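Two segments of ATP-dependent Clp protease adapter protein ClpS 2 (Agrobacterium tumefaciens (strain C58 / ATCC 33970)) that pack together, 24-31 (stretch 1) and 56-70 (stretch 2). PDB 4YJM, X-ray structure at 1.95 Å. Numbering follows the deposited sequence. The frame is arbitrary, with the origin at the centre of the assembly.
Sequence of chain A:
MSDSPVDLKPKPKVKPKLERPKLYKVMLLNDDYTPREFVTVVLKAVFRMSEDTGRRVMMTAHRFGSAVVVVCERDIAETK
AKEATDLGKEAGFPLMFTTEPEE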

# COMPACT_ATOMS: atom_id res chain seq x y z
N TYR A 24 -8.55 9.20 -3.49
CA TYR A 24 -7.48 9.08 -2.51
C TYR A 24 -6.43 8.08 -2.97
O TYR A 24 -6.75 6.98 -3.43
N LYS A 25 -5.18 8.49 -2.87
CA LYS A 25 -4.06 7.59 -3.13
C LYS A 25 -3.91 6.64 -1.96
O LYS A 25 -4.01 7.06 -0.81
N VAL A 26 -3.68 5.37 -2.24
CA VAL A 26 -3.15 4.47 -1.22
C VAL A 26 -1.64 4.39 -1.40
O VAL A 26 -1.17 4.06 -2.49
N MET A 27 -0.90 4.69 -0.35
CA MET A 27 0.57 4.77 -0.35
C MET A 27 1.12 3.61 0.45
O MET A 27 0.69 3.37 1.55
N LEU A 28 2.10 2.92 -0.10
CA LEU A 28 3.00 2.05 0.66
C LEU A 28 4.19 2.84 1.21
O LEU A 28 4.88 3.55 0.44
N LEU A 29 4.49 2.69 2.50
CA LEU A 29 5.64 3.35 3.12
C LEU A 29 6.84 2.42 3.22
O LEU A 29 6.69 1.23 3.44
N ASN A 30 8.03 2.97 3.06
CA ASN A 30 9.25 2.20 3.22
C ASN A 30 9.45 1.82 4.67
O ASN A 30 9.05 2.56 5.56
N ASP A 31 10.04 0.64 4.89
CA ASP A 31 10.64 0.34 6.19
C ASP A 31 11.78 -0.65 6.05
O ASP A 31 11.95 -1.28 4.99
N ARG A 56 8.42 -3.09 -8.27
CA ARG A 56 8.70 -1.73 -8.71
C ARG A 56 8.11 -0.73 -7.68
O ARG A 56 8.64 0.36 -7.44
N VAL A 57 7.01 -1.13 -7.04
CA VAL A 57 6.38 -0.25 -6.05
C VAL A 57 7.33 -0.11 -4.83
O VAL A 57 7.62 0.99 -4.36
N MET A 58 7.85 -1.23 -4.36
CA MET A 58 8.88 -1.23 -3.32
C MET A 58 10.15 -0.43 -3.61
O MET A 58 10.59 0.36 -2.77
N MET A 59 10.78 -0.68 -4.75
CA MET A 59 11.94 0.11 -5.14
C MET A 59 11.61 1.59 -5.04
O MET A 59 12.44 2.37 -4.60
N THR A 60 10.41 1.97 -5.44
CA THR A 60 10.02 3.37 -5.40
C THR A 60 9.95 3.84 -3.95
O THR A 60 10.42 4.94 -3.62
N ALA A 61 9.35 3.02 -3.10
CA ALA A 61 9.17 3.37 -1.70
C ALA A 61 10.55 3.50 -1.04
O ALA A 61 10.80 4.43 -0.28
N HIS A 62 11.45 2.58 -1.37
CA HIS A 62 12.83 2.63 -0.86
C HIS A 62 13.56 3.90 -1.32
O HIS A 62 14.34 4.50 -0.57
N ARG A 63 13.30 4.33 -2.55
CA ARG A 63 13.98 5.48 -3.11
C ARG A 63 13.42 6.80 -2.57
O ARG A 63 14.17 7.74 -2.33
N PHE A 64 12.10 6.86 -2.37
CA PHE A 64 11.45 8.12 -2.06
C PHE A 64 10.82 8.19 -0.66
O PHE A 64 10.42 9.28 -0.23
N GLY A 65 10.73 7.05 0.01
CA GLY A 65 10.05 6.90 1.30
C GLY A 65 8.63 6.32 1.23
O GLY A 65 8.16 5.66 2.17
N SER A 66 7.94 6.57 0.12
CA SER A 66 6.61 5.99 -0.12
C SER A 66 6.36 5.76 -1.62
O SER A 66 7.09 6.32 -2.43
N ALA A 67 5.32 5.00 -1.96
CA ALA A 67 4.94 4.73 -3.35
C ALA A 67 3.43 4.56 -3.49
O ALA A 67 2.81 3.96 -2.62
N VAL A 68 2.85 5.10 -4.57
CA VAL A 68 1.41 4.96 -4.81
C VAL A 68 1.10 3.57 -5.27
O VAL A 68 1.73 3.07 -6.20
N VAL A 69 0.08 2.98 -4.66
CA VAL A 69 -0.39 1.63 -5.00
C VAL A 69 -1.60 1.67 -5.93
O VAL A 69 -1.62 1.03 -6.97
N VAL A 70 -2.56 2.50 -5.56
CA VAL A 70 -3.82 2.65 -6.27
C VAL A 70 -4.40 4.02 -5.90
O VAL A 70 -4.04 4.58 -4.86

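A strand that pairs with a neighbour and also lies against a helix can sort its side chains by alternation, and this segment of the adapter protein ClpS 2 is a compact example. Residues 24-29 run antiparallel to strand 66-70, while helix 56-64 packs against one face of the pair. The backbone sets the register: Leu28 N donates to Ala67 O and Ala67 N to Leu28 O, both at 2.8 Å, and Val69 N reaches Val26 O at 2.7 Å, while Val26 N donates to Val70 O at 2.8 Å. Beyond the strand, Asn30 N still finds Gly65 O at 2.8 Å. Side chains alternate between the two faces from Met27 to Leu29 and from Ser66 to Val68; Val69, with phi/psi of -99/-48, interrupts the pattern and points toward the other strand.

Leu28 shares its face with Ala67 and lies on the side where the helix packs. It is buried, and the other stretch covers more of it than of any other residue in its segment. With chi1 t (168°) and chi2 p (72°), its CD2 is carried into the helix, 3.9 Å from Val57 CG1, 4.1 Å from Met58 CG and 4.3 Å from Ala61 CB. Val57 and Ala61, one helical turn apart, both point toward the strand, and Ala61 CB lies 3.9 Å from Leu28 O, a close approach of side chain to strand backbone. Met58 (m, t, m) starts sideways and its end leads away, so its CG makes the contact while the thioether continues past. Val69, in the t rotamer, brings CG2 to 4.0 Å from Leu28 CB. Val26, also t and buried, places CG2 3.6 Å from Val70 CG1, where Val70 adopts p; Val26 CG1 lies 4.4 Å from Val69 CB.

The face carrying Met27, Leu29, Ser66 and Val68 is packed differently. Met27 takes m at all three chi angles, a folded conformation that brings the end of the chain back toward the partner strand: SD lies 3.5 Å from Val68 CG2, and CE lies 3.5 Å from Ser66 OG. Val68 is t, and its CG2 also meets Lys25 CD at 4.0 Å; Lys25 runs m, t, m, t, its end leading away to a hydrogen bond elsewhere in the structure. Leu29 (m, t) sets CD2 3.7 Å from Ser66 CB, while Ser66 itself is p.

At the end of the strand the chemistry becomes polar. Asn30 points toward the helix. The backbone sets Asn30 CB 3.3 Å from Ala61 O, and chi1 at 180° (t) carries the amide on to His62. Asn30 OD1 sits at the edge of the imidazole, near its plane, but 3.8 Å from His62 ND1, so the link is made through solvent: a water donates to Asn30 OD1 at 2.9 Å and hydrogen-bonds His62 ND1 at 2.9 Å. His62 is t, exposed and poorly ordered. Gly65, with phi of 99°, makes the turn from helix to strand; a CB here would be jammed against the preceding carbonyl oxygen.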

# COMPACT_ATOMS: atom_id res chain seq x y z
CB TYR A 24 -8.04 8.67 -1.13
CG TYR A 24 -8.58 9.83 -0.36
CD1 TYR A 24 -9.68 10.54 -0.80
CD2 TYR A 24 -7.96 10.26 0.81
CE1 TYR A 24 -10.16 11.66 -0.12
CE2 TYR A 24 -8.45 11.37 1.52
CZ TYR A 24 -9.57 12.05 1.04
OH TYR A 24 -10.08 13.16 1.72
CB LYS A 25 -2.77 8.39 -3.31
CG LYS A 25 -2.81 9.40 -4.42
CD LYS A 25 -1.49 10.15 -4.59
CE LYS A 25 -1.27 11.09 -3.46
NZ LYS A 25 -0.17 12.07 -3.72
CB VAL A 26 -3.79 3.06 -1.33
CG1 VAL A 26 -3.20 2.12 -0.28
CG2 VAL A 26 -5.30 3.16 -1.20
CB MET A 27 1.10 6.07 0.30
CG MET A 27 0.47 7.38 -0.21
SD MET A 27 0.81 7.57 -1.94
CE MET A 27 2.57 8.03 -1.90
CB LEU A 28 3.50 0.91 -0.23
CG LEU A 28 4.66 0.11 0.36
CD1 LEU A 28 4.17 -0.76 1.52
CD2 LEU A 28 5.34 -0.72 -0.71
CB LEU A 29 5.33 3.86 4.54
CG LEU A 29 4.11 4.77 4.72
CD1 LEU A 29 4.12 5.32 6.16
CD2 LEU A 29 4.10 5.91 3.72
CB ASN A 30 10.46 3.00 2.73
CG ASN A 30 11.78 2.23 2.88
OD1 ASN A 30 11.97 1.18 2.27
ND2 ASN A 30 12.69 2.78 3.69
CB ASP A 31 9.60 -0.20 7.18
CG ASP A 31 9.12 -1.63 6.85
OD1 ASP A 31 9.93 -2.57 6.93
OD2 ASP A 31 7.93 -1.80 6.53
CB ARG A 56 8.13 -1.50 -10.12
CG ARG A 56 8.82 -2.36 -11.18
CD ARG A 56 8.18 -2.25 -12.56
NE ARG A 56 8.30 -0.91 -13.12
CZ ARG A 56 7.71 -0.51 -14.24
NH1 ARG A 56 6.96 -1.35 -14.94
NH2 ARG A 56 7.88 0.73 -14.67
CB VAL A 57 4.98 -0.77 -5.65
CG1 VAL A 57 4.43 0.02 -4.45
CG2 VAL A 57 4.00 -0.65 -6.83
CB MET A 58 9.22 -2.65 -3.03
CG MET A 58 8.04 -3.38 -2.38
SD MET A 58 8.53 -5.01 -1.74
CE MET A 58 8.31 -6.03 -3.17
CB MET A 59 12.39 -0.23 -6.56
CG MET A 59 13.16 -1.53 -6.68
SD MET A 59 13.74 -1.78 -8.37
CE MET A 59 14.90 -0.43 -8.55
CB THR A 60 8.66 3.62 -6.10
OG1 THR A 60 8.78 3.31 -7.49
CG2 THR A 60 8.22 5.07 -5.97
CB ALA A 61 8.29 2.33 -0.99
CB HIS A 62 13.61 1.41 -1.31
CG HIS A 62 15.01 1.39 -0.78
ND1 HIS A 62 15.31 1.03 0.51
CD2 HIS A 62 16.18 1.72 -1.37
CE1 HIS A 62 16.61 1.12 0.70
NE2 HIS A 62 17.16 1.54 -0.42
CB ARG A 63 13.89 5.45 -4.64
CG ARG A 63 14.34 6.74 -5.31
CD ARG A 63 14.33 6.62 -6.82
NE ARG A 63 15.39 5.75 -7.31
CZ ARG A 63 16.60 6.17 -7.69
NH1 ARG A 63 16.92 7.46 -7.64
NH2 ARG A 63 17.49 5.30 -8.12
CB PHE A 64 10.38 8.43 -3.11
CG PHE A 64 10.93 8.74 -4.47
CD1 PHE A 64 11.60 9.94 -4.70
CD2 PHE A 64 10.79 7.86 -5.52
CE1 PHE A 64 12.11 10.23 -5.94
CE2 PHE A 64 11.30 8.16 -6.77
CZ PHE A 64 11.96 9.34 -6.98
CB SER A 66 5.54 6.92 0.42
OG SER A 66 5.64 8.18 -0.23
CB ALA A 67 5.62 3.48 -3.85
CB VAL A 68 0.89 5.97 -5.87
CG1 VAL A 68 -0.63 5.82 -6.06
CG2 VAL A 68 1.22 7.40 -5.45
CB VAL A 69 -0.75 0.85 -3.72
CG1 VAL A 69 -1.23 -0.58 -4.04
CG2 VAL A 69 0.47 0.77 -2.86
CB VAL A 70 -4.78 1.50 -5.93
CG1 VAL A 70 -5.21 1.56 -4.46
CG2 VAL A 70 -5.99 1.49 -6.85
O HOH W 1 13.81 -1.04 1.83